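Local coordinates for CytC3 (Streptomyces, PDB 3GJA), which acts as a nonheme iron halogenase, probably built on the cupin-type beta barrel of the phytanoyl-CoA dioxygenase family, at residues Ala18-Asp23 and Ala231-Ser236; Ile26-Ile31 and Tyr222-Lys227. All coordinates share one frame; numbering follows the deposited sequence.

Interaction 1. Residues Ala18-Asp23 and Ala231-Ser236; sequences ARFERD and AVIFWS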
ATOM      1  N   ALA A  18       3.195  11.786  16.506  1.00 52.22           N
ATOM      2  CA  ALA A  18       2.981  11.208  17.829  1.00 52.74           C
ATOM      3  C   ALA A  18       1.691  10.403  17.842  1.00 52.65           C
ATOM      4  O   ALA A  18       1.637   9.303  18.398  1.00 53.61           O
ATOM      5  CB  ALA A  18       2.917  12.308  18.881  1.00 52.19           C
ATOM      6  N   ARG A  19       0.656  10.970  17.230  1.00 50.88           N
ATOM      7  CA  ARG A  19      -0.648  10.331  17.139  1.00 50.28           C
ATOM      8  C   ARG A  19      -0.502   8.988  16.424  1.00 49.47           C
ATOM      9  O   ARG A  19      -1.032   7.972  16.872  1.00 48.54           O
ATOM     10  CB  ARG A  19      -1.605  11.232  16.361  1.00 51.80           C
ATOM     11  CG  ARG A  19      -3.035  10.736  16.270  1.00 54.98           C
ATOM     12  CD  ARG A  19      -3.793  11.577  15.265  1.00 57.00           C
ATOM     13  NE  ARG A  19      -3.531  12.997  15.480  1.00 60.91           N
ATOM     14  CZ  ARG A  19      -3.850  13.959  14.620  1.00 62.19           C
ATOM     15  NH1 ARG A  19      -4.452  13.661  13.475  1.00 61.92           N
ATOM     16  NH2 ARG A  19      -3.561  15.224  14.905  1.00 63.21           N
ATOM     17  N   PHE A  20       0.227   8.994  15.313  1.00 47.98           N
ATOM     18  CA  PHE A  20       0.449   7.780  14.542  1.00 46.36           C
ATOM     19  C   PHE A  20       1.198   6.756  15.383  1.00 47.58           C
ATOM     20  O   PHE A  20       0.921   5.559  15.320  1.00 47.63           O
ATOM     21  CB  PHE A  20       1.268   8.086  13.290  1.00 42.96           C
ATOM     22  CG  PHE A  20       1.558   6.874  12.457  1.00 42.02           C
ATOM     23  CD1 PHE A  20       0.667   6.461  11.470  1.00 40.65           C
ATOM     24  CD2 PHE A  20       2.710   6.123  12.679  1.00 40.69           C
ATOM     25  CE1 PHE A  20       0.919   5.315  10.715  1.00 42.00           C
ATOM     26  CE2 PHE A  20       2.969   4.980  11.932  1.00 40.40           C
ATOM     27  CZ  PHE A  20       2.073   4.573  10.947  1.00 39.82           C
ATOM     28  N   GLU A  21       2.161   7.232  16.162  1.00 49.04           N
ATOM     29  CA  GLU A  21       2.947   6.341  16.998  1.00 51.87           C
ATOM     30  C   GLU A  21       2.104   5.626  18.041  1.00 50.88           C
ATOM     31  O   GLU A  21       2.388   4.485  18.391  1.00 51.51           O
ATOM     32  CB  GLU A  21       4.081   7.105  17.684  1.00 55.37           C
ATOM     33  CG  GLU A  21       5.191   7.513  16.731  1.00 62.02           C
ATOM     34  CD  GLU A  21       6.367   8.172  17.435  1.00 67.18           C
ATOM     35  OE1 GLU A  21       7.357   8.503  16.744  1.00 69.18           O
ATOM     36  OE2 GLU A  21       6.302   8.363  18.673  1.00 69.58           O
ATOM     37  N   ARG A  22       1.064   6.275  18.546  1.00 49.83           N
ATOM     38  CA  ARG A  22       0.251   5.604  19.545  1.00 50.29           C
ATOM     39  C   ARG A  22      -0.893   4.786  18.957  1.00 48.63           C
ATOM     40  O   ARG A  22      -1.331   3.817  19.574  1.00 48.95           O
ATOM     41  CB  ARG A  22      -0.293   6.602  20.572  1.00 51.87           C
ATOM     42  CG  ARG A  22      -1.175   7.694  20.020  1.00 54.41           C
ATOM     43  CD  ARG A  22      -1.863   8.445  21.159  1.00 55.98           C
ATOM     44  NE  ARG A  22      -2.507   9.667  20.687  1.00 58.43           N
ATOM     45  CZ  ARG A  22      -1.892  10.839  20.560  1.00 59.24           C
ATOM     46  NH1 ARG A  22      -0.608  10.962  20.880  1.00 58.36           N
ATOM     47  NH2 ARG A  22      -2.559  11.891  20.099  1.00 60.03           N
ATOM     48  N   ASP A  23      -1.358   5.150  17.762  1.00 45.07           N
ATOM     49  CA  ASP A  23      -2.465   4.436  17.132  1.00 43.50           C
ATOM     50  C   ASP A  23      -2.084   3.399  16.083  1.00 42.50           C
ATOM     51  O   ASP A  23      -2.817   2.438  15.870  1.00 44.36           O
ATOM     52  CB  ASP A  23      -3.444   5.422  16.498  1.00 42.87           C
ATOM     53  CG  ASP A  23      -4.127   6.288  17.513  1.00 42.76           C
ATOM     54  OD1 ASP A  23      -4.091   5.930  18.707  1.00 43.45           O
ATOM     55  OD2 ASP A  23      -4.713   7.316  17.119  1.00 44.69           O
ATOM     56  N   ALA A 231      -7.130   9.208   2.140  1.00 34.02           N
ATOM     57  CA  ALA A 231      -6.437   7.978   2.450  1.00 33.59           C
ATOM     58  C   ALA A 231      -6.234   7.817   3.941  1.00 34.19           C
ATOM     59  O   ALA A 231      -6.331   8.777   4.716  1.00 31.31           O
ATOM     60  CB  ALA A 231      -5.081   7.954   1.753  1.00 35.06           C
ATOM     61  N   VAL A 232      -5.967   6.579   4.335  1.00 32.52           N
ATOM     62  CA  VAL A 232      -5.669   6.279   5.712  1.00 32.19           C
ATOM     63  C   VAL A 232      -4.287   5.645   5.628  1.00 32.43           C
ATOM     64  O   VAL A 232      -4.006   4.861   4.722  1.00 32.83           O
ATOM     65  CB  VAL A 232      -6.692   5.300   6.341  1.00 32.84           C
ATOM     66  CG1 VAL A 232      -6.744   3.997   5.560  1.00 32.35           C
ATOM     67  CG2 VAL A 232      -6.317   5.040   7.796  1.00 32.88           C
ATOM     68  N   ILE A 233      -3.406   6.025   6.538  1.00 32.25           N
ATOM     69  CA  ILE A 233      -2.065   5.479   6.546  1.00 34.00           C
ATOM     70  C   ILE A 233      -1.924   4.638   7.801  1.00 35.44           C
ATOM     71  O   ILE A 233      -2.298   5.075   8.895  1.00 36.55           O
ATOM     72  CB  ILE A 233      -1.005   6.607   6.541  1.00 36.04           C
ATOM     73  CG1 ILE A 233      -1.234   7.523   5.328  1.00 35.11           C
ATOM     74  CG2 ILE A 233       0.405   6.001   6.505  1.00 34.02           C
ATOM     75  CD1 ILE A 233      -0.234   8.660   5.203  1.00 34.67           C
ATOM     76  N   PHE A 234      -1.389   3.432   7.646  1.00 34.99           N
ATOM     77  CA  PHE A 234      -1.227   2.539   8.783  1.00 34.23           C
ATOM     78  C   PHE A 234      -0.168   1.479   8.558  1.00 35.09           C
ATOM     79  O   PHE A 234       0.158   1.133   7.418  1.00 36.30           O
ATOM     80  CB  PHE A 234      -2.551   1.826   9.075  1.00 34.96           C
ATOM     81  CG  PHE A 234      -3.099   1.041   7.899  1.00 34.81           C
ATOM     82  CD1 PHE A 234      -3.922   1.651   6.954  1.00 35.67           C
ATOM     83  CD2 PHE A 234      -2.801  -0.313   7.747  1.00 35.33           C
ATOM     84  CE1 PHE A 234      -4.449   0.924   5.874  1.00 35.32           C
ATOM     85  CE2 PHE A 234      -3.321  -1.054   6.669  1.00 36.15           C
ATOM     86  CZ  PHE A 234      -4.148  -0.431   5.732  1.00 35.12           C
ATOM     87  N   TRP A 235       0.370   0.961   9.656  1.00 35.23           N
ATOM     88  CA  TRP A 235       1.336  -0.119   9.575  1.00 34.10           C
ATOM     89  C   TRP A 235       0.504  -1.300   9.088  1.00 34.20           C
ATOM     90  O   TRP A 235      -0.616  -1.506   9.557  1.00 31.86           O
ATOM     91  CB  TRP A 235       1.905  -0.444  10.954  1.00 35.38           C
ATOM     92  CG  TRP A 235       3.041   0.422  11.377  1.00 36.42           C
ATOM     93  CD1 TRP A 235       3.050   1.320  12.406  1.00 35.92           C
ATOM     94  CD2 TRP A 235       4.362   0.433  10.821  1.00 36.36           C
ATOM     95  NE1 TRP A 235       4.294   1.882  12.530  1.00 37.80           N
ATOM     96  CE2 TRP A 235       5.121   1.356  11.570  1.00 37.01           C
ATOM     97  CE3 TRP A 235       4.976  -0.250   9.762  1.00 36.06           C
ATOM     98  CZ2 TRP A 235       6.469   1.617  11.297  1.00 35.91           C
ATOM     99  CZ3 TRP A 235       6.320   0.009   9.489  1.00 37.45           C
ATOM    100  CH2 TRP A 235       7.051   0.936  10.256  1.00 36.90           C
ATOM    101  N   SER A 236       1.043  -2.064   8.147  1.00 33.65           N
ATOM    102  CA  SER A 236       0.336  -3.214   7.599  1.00 35.32           C
ATOM    103  C   SER A 236      -0.176  -4.181   8.673  1.00 36.69           C
ATOM    104  O   SER A 236      -1.176  -4.872   8.469  1.00 35.83           O
ATOM    105  CB  SER A 236       1.257  -3.968   6.642  1.00 33.42           C
ATOM    106  OG  SER A 236       2.484  -4.285   7.287  1.00 33.95           O
TER
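Phe-20 reaches from helix 14-23 to the end of strand 230-235 and touches three consecutive residues there. The first is Ile-233, whose carbonyl O lies in the plane of the phenyl ring, at its edge, 3.7 Å from CE1. The CG2 branch of the same residue adds a looser apolar contact with CE1. Phe-234 takes part through its backbone, its CA lying 4.0 Å from CE1, while its own ring leads off away from the helix. Trp-235 then meets the other side of the Phe-20 ring, with CE2 3.4 Å from the indole NE1 and CZ over one face of the indole. The phenyl ring and the five-membered ring of the indole meet obliquely, their planes at 46°. With the CB of Phe-20 already directed toward the strand, CG anti to the backbone N (chi1 179°) carries the ring on to it. With a leucine here, the NE1/CD1 end of the indole would probably lose its aromatic neighbour, and the ring edge at Ile-233 O would go. Leu-93 and Ile-147 also border the phenyl ring. A helix laid against one face of an antiparallel sheet in this way is consistent with the cupin-type barrel of phytanoyl-CoA dioxygenase relatives.

Interaction 2. Residues Ile26-Ile31 and Tyr222-Lys227; sequences IGPVKI and YPMVLK
Met-224 and Leu-226 press on Gly-27 and Pro-28 from the loop that passes strand 25-30, and the contact between them is made by van der Waals touch. One kind of touch is between the thioether and the backbone. The peptide bond joining Gly-27 to Pro-28 is cis, and Met-224 SD lies over the face of this peptide group, 3.8 Å from Gly-27 C and 3.9 Å from Pro-28 N. The methyl carbon CE continues past the sulfur to rest 3.5 Å from Gly-27 O. The methionine starts with CG anti to its backbone N (chi1 -178°) and then bends at both chi2 (54°) and chi3 (69°), which folds the sulfur and its methyl against the peptide.

The second kind joins apolar side chains. Pro-28 rests on both loop residues from one side: its CD lies near Met-224 SD, and its CB meets the CD2 branch of Leu-226 at 3.5 Å. Met-224 also packs on Val-232, so it bridges the outermost strand and its neighbour, while backbone bonding to Leu-163 ties it to the strand 163-165. The arrangement is that of a loop folded over the outermost strand of an antiparallel sheet, here at the edge of the six-stranded sheet of a cupin-clan barrel.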
ATOM      1  N   ILE A  26      -3.245   6.717  10.877  1.00 36.82           N
ATOM      2  CA  ILE A  26      -3.611   8.117  10.885  1.00 38.18           C
ATOM      3  C   ILE A  26      -4.382   8.384   9.619  1.00 38.24           C
ATOM      4  O   ILE A  26      -3.997   7.948   8.537  1.00 39.22           O
ATOM      5  CB  ILE A  26      -2.377   9.067  10.955  1.00 39.74           C
ATOM      6  CG1 ILE A  26      -2.856  10.516  11.069  1.00 40.49           C
ATOM      7  CG2 ILE A  26      -1.512   8.921   9.716  1.00 37.36           C
ATOM      8  CD1 ILE A  26      -1.734  11.514  11.200  1.00 43.93           C
ATOM      9  N   GLY A  27      -5.493   9.088   9.768  1.00 38.58           N
ATOM     10  CA  GLY A  27      -6.321   9.407   8.631  1.00 38.18           C
ATOM     11  C   GLY A  27      -7.648   9.921   9.138  1.00 39.67           C
ATOM     12  O   GLY A  27      -7.951   9.798  10.328  1.00 39.18           O
ATOM     13  N   PRO A  28      -8.467  10.501   8.256  1.00 39.90           N
ATOM     14  CA  PRO A  28      -8.136  10.660   6.835  1.00 39.87           C
ATOM     15  C   PRO A  28      -7.130  11.768   6.501  1.00 40.23           C
ATOM     16  O   PRO A  28      -7.010  12.755   7.224  1.00 41.89           O
ATOM     17  CB  PRO A  28      -9.497  10.924   6.198  1.00 40.02           C
ATOM     18  CG  PRO A  28     -10.233  11.654   7.278  1.00 40.84           C
ATOM     19  CD  PRO A  28      -9.872  10.866   8.515  1.00 39.16           C
ATOM     20  N   VAL A  29      -6.398  11.580   5.406  1.00 39.43           N
ATOM     21  CA  VAL A  29      -5.442  12.574   4.916  1.00 39.36           C
ATOM     22  C   VAL A  29      -5.772  12.724   3.434  1.00 39.38           C
ATOM     23  O   VAL A  29      -5.964  11.727   2.728  1.00 38.87           O
ATOM     24  CB  VAL A  29      -3.963  12.132   5.070  1.00 38.61           C
ATOM     25  CG1 VAL A  29      -3.582  12.082   6.541  1.00 38.80           C
ATOM     26  CG2 VAL A  29      -3.745  10.785   4.413  1.00 39.11           C
ATOM     27  N   LYS A  30      -5.850  13.965   2.973  1.00 38.24           N
ATOM     28  CA  LYS A  30      -6.199  14.234   1.592  1.00 38.95           C
ATOM     29  C   LYS A  30      -5.051  14.077   0.617  1.00 38.42           C
ATOM     30  O   LYS A  30      -4.000  14.694   0.766  1.00 38.26           O
ATOM     31  CB  LYS A  30      -6.793  15.635   1.462  1.00 39.80           C
ATOM     32  CG  LYS A  30      -7.292  15.955   0.059  1.00 42.48           C
ATOM     33  CD  LYS A  30      -8.240  17.145   0.051  1.00 43.21           C
ATOM     34  CE  LYS A  30      -7.568  18.412   0.539  1.00 46.71           C
ATOM     35  NZ  LYS A  30      -8.542  19.546   0.601  1.00 50.41           N
ATOM     36  N   ILE A  31      -5.266  13.238  -0.386  1.00 38.26           N
ATOM     37  CA  ILE A  31      -4.268  13.008  -1.416  1.00 38.80           C
ATOM     38  C   ILE A  31      -4.706  13.806  -2.640  1.00 39.61           C
ATOM     39  O   ILE A  31      -3.901  14.470  -3.282  1.00 41.24           O
ATOM     40  CB  ILE A  31      -4.185  11.512  -1.784  1.00 38.75           C
ATOM     41  CG1 ILE A  31      -3.906  10.681  -0.521  1.00 37.61           C
ATOM     42  CG2 ILE A  31      -3.130  11.299  -2.861  1.00 37.88           C
ATOM     43  CD1 ILE A  31      -2.657  11.079   0.243  1.00 35.90           C
ATOM     44  N   TYR A 222     -15.470   2.327  15.475  1.00 61.03           N
ATOM     45  CA  TYR A 222     -14.294   3.037  14.976  1.00 57.92           C
ATOM     46  C   TYR A 222     -14.099   2.874  13.462  1.00 54.14           C
ATOM     47  O   TYR A 222     -13.071   2.368  13.005  1.00 51.84           O
ATOM     48  CB  TYR A 222     -13.040   2.531  15.681  1.00 60.82           C
ATOM     49  CG  TYR A 222     -13.142   2.390  17.181  1.00 65.35           C
ATOM     50  CD1 TYR A 222     -13.855   1.337  17.762  1.00 66.50           C
ATOM     51  CD2 TYR A 222     -12.472   3.275  18.024  1.00 65.25           C
ATOM     52  CE1 TYR A 222     -13.886   1.165  19.145  1.00 67.83           C
ATOM     53  CE2 TYR A 222     -12.496   3.115  19.402  1.00 67.39           C
ATOM     54  CZ  TYR A 222     -13.199   2.057  19.958  1.00 68.74           C
ATOM     55  OH  TYR A 222     -13.180   1.884  21.325  1.00 70.59           O
ATOM     56  N   PRO A 223     -15.080   3.311  12.662  1.00 50.65           N
ATOM     57  CA  PRO A 223     -14.958   3.181  11.210  1.00 49.34           C
ATOM     58  C   PRO A 223     -14.114   4.281  10.586  1.00 48.37           C
ATOM     59  O   PRO A 223     -14.203   5.443  10.983  1.00 50.35           O
ATOM     60  CB  PRO A 223     -16.403   3.250  10.749  1.00 48.72           C
ATOM     61  CG  PRO A 223     -16.973   4.267  11.683  1.00 48.47           C
ATOM     62  CD  PRO A 223     -16.396   3.862  13.030  1.00 49.87           C
ATOM     63  N   MET A 224     -13.294   3.914   9.607  1.00 45.76           N
ATOM     64  CA  MET A 224     -12.464   4.893   8.914  1.00 42.56           C
ATOM     65  C   MET A 224     -13.139   5.223   7.582  1.00 41.54           C
ATOM     66  O   MET A 224     -12.798   4.664   6.531  1.00 41.02           O
ATOM     67  CB  MET A 224     -11.051   4.338   8.684  1.00 42.72           C
ATOM     68  CG  MET A 224     -10.081   5.306   7.993  1.00 42.24           C
ATOM     69  SD  MET A 224      -9.915   6.940   8.788  1.00 42.83           S
ATOM     70  CE  MET A 224      -9.049   6.507  10.310  1.00 37.64           C
ATOM     71  N   VAL A 225     -14.119   6.118   7.651  1.00 38.59           N
ATOM     72  CA  VAL A 225     -14.867   6.561   6.484  1.00 36.68           C
ATOM     73  C   VAL A 225     -13.982   7.479   5.644  1.00 37.91           C
ATOM     74  O   VAL A 225     -13.307   8.355   6.182  1.00 37.20           O
ATOM     75  CB  VAL A 225     -16.136   7.320   6.918  1.00 36.51           C
ATOM     76  CG1 VAL A 225     -16.857   7.882   5.711  1.00 34.83           C
ATOM     77  CG2 VAL A 225     -17.044   6.384   7.691  1.00 34.91           C
ATOM     78  N   LEU A 226     -13.999   7.292   4.327  1.00 36.15           N
ATOM     79  CA  LEU A 226     -13.163   8.098   3.443  1.00 35.24           C
ATOM     80  C   LEU A 226     -13.895   8.601   2.210  1.00 35.27           C
ATOM     81  O   LEU A 226     -14.705   7.896   1.626  1.00 37.60           O
ATOM     82  CB  LEU A 226     -11.949   7.280   2.976  1.00 32.42           C
ATOM     83  CG  LEU A 226     -11.003   6.688   4.026  1.00 34.15           C
ATOM     84  CD1 LEU A 226     -10.060   5.681   3.358  1.00 32.34           C
ATOM     85  CD2 LEU A 226     -10.225   7.801   4.708  1.00 31.29           C
ATOM     86  N   LYS A 227     -13.598   9.825   1.801  1.00 37.00           N
ATOM     87  CA  LYS A 227     -14.208  10.364   0.600  1.00 36.98           C
ATOM     88  C   LYS A 227     -13.243  10.013  -0.516  1.00 35.37           C
ATOM     89  O   LYS A 227     -12.093   9.655  -0.258  1.00 35.02           O
ATOM     90  CB  LYS A 227     -14.334  11.879   0.702  1.00 39.46           C
ATOM     91  CG  LYS A 227     -15.210  12.329   1.849  1.00 45.34           C
ATOM     92  CD  LYS A 227     -15.365  13.835   1.860  1.00 49.66           C
ATOM     93  CE  LYS A 227     -16.245  14.274   3.017  1.00 52.58           C
ATOM     94  NZ  LYS A 227     -16.385  15.756   3.053  1.00 58.18           N
TER

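How the interactions relate
The centres of the two interactions lie about 11 Å apart, on the same side of the chain's centre. Along the chain, interaction 2 is nested within the loop that interaction 1 closes: helix 14-23 leads directly into strand 25-30, and residues 222-227 come shortly before strand 230-235. Those two strands are antiparallel neighbours in one sheet and connect the contacts directly, through probable hydrogen bonds from Ile-26 N to Ile-233 O (2.7 Å) and from Ala-231 N to Val-29 O (2.8 Å). Phe-20 CD1 also packs on Ile-26 CG2. Together they join the N-terminal helix and strand to this border of the barrel sheet, with the later loop alongside.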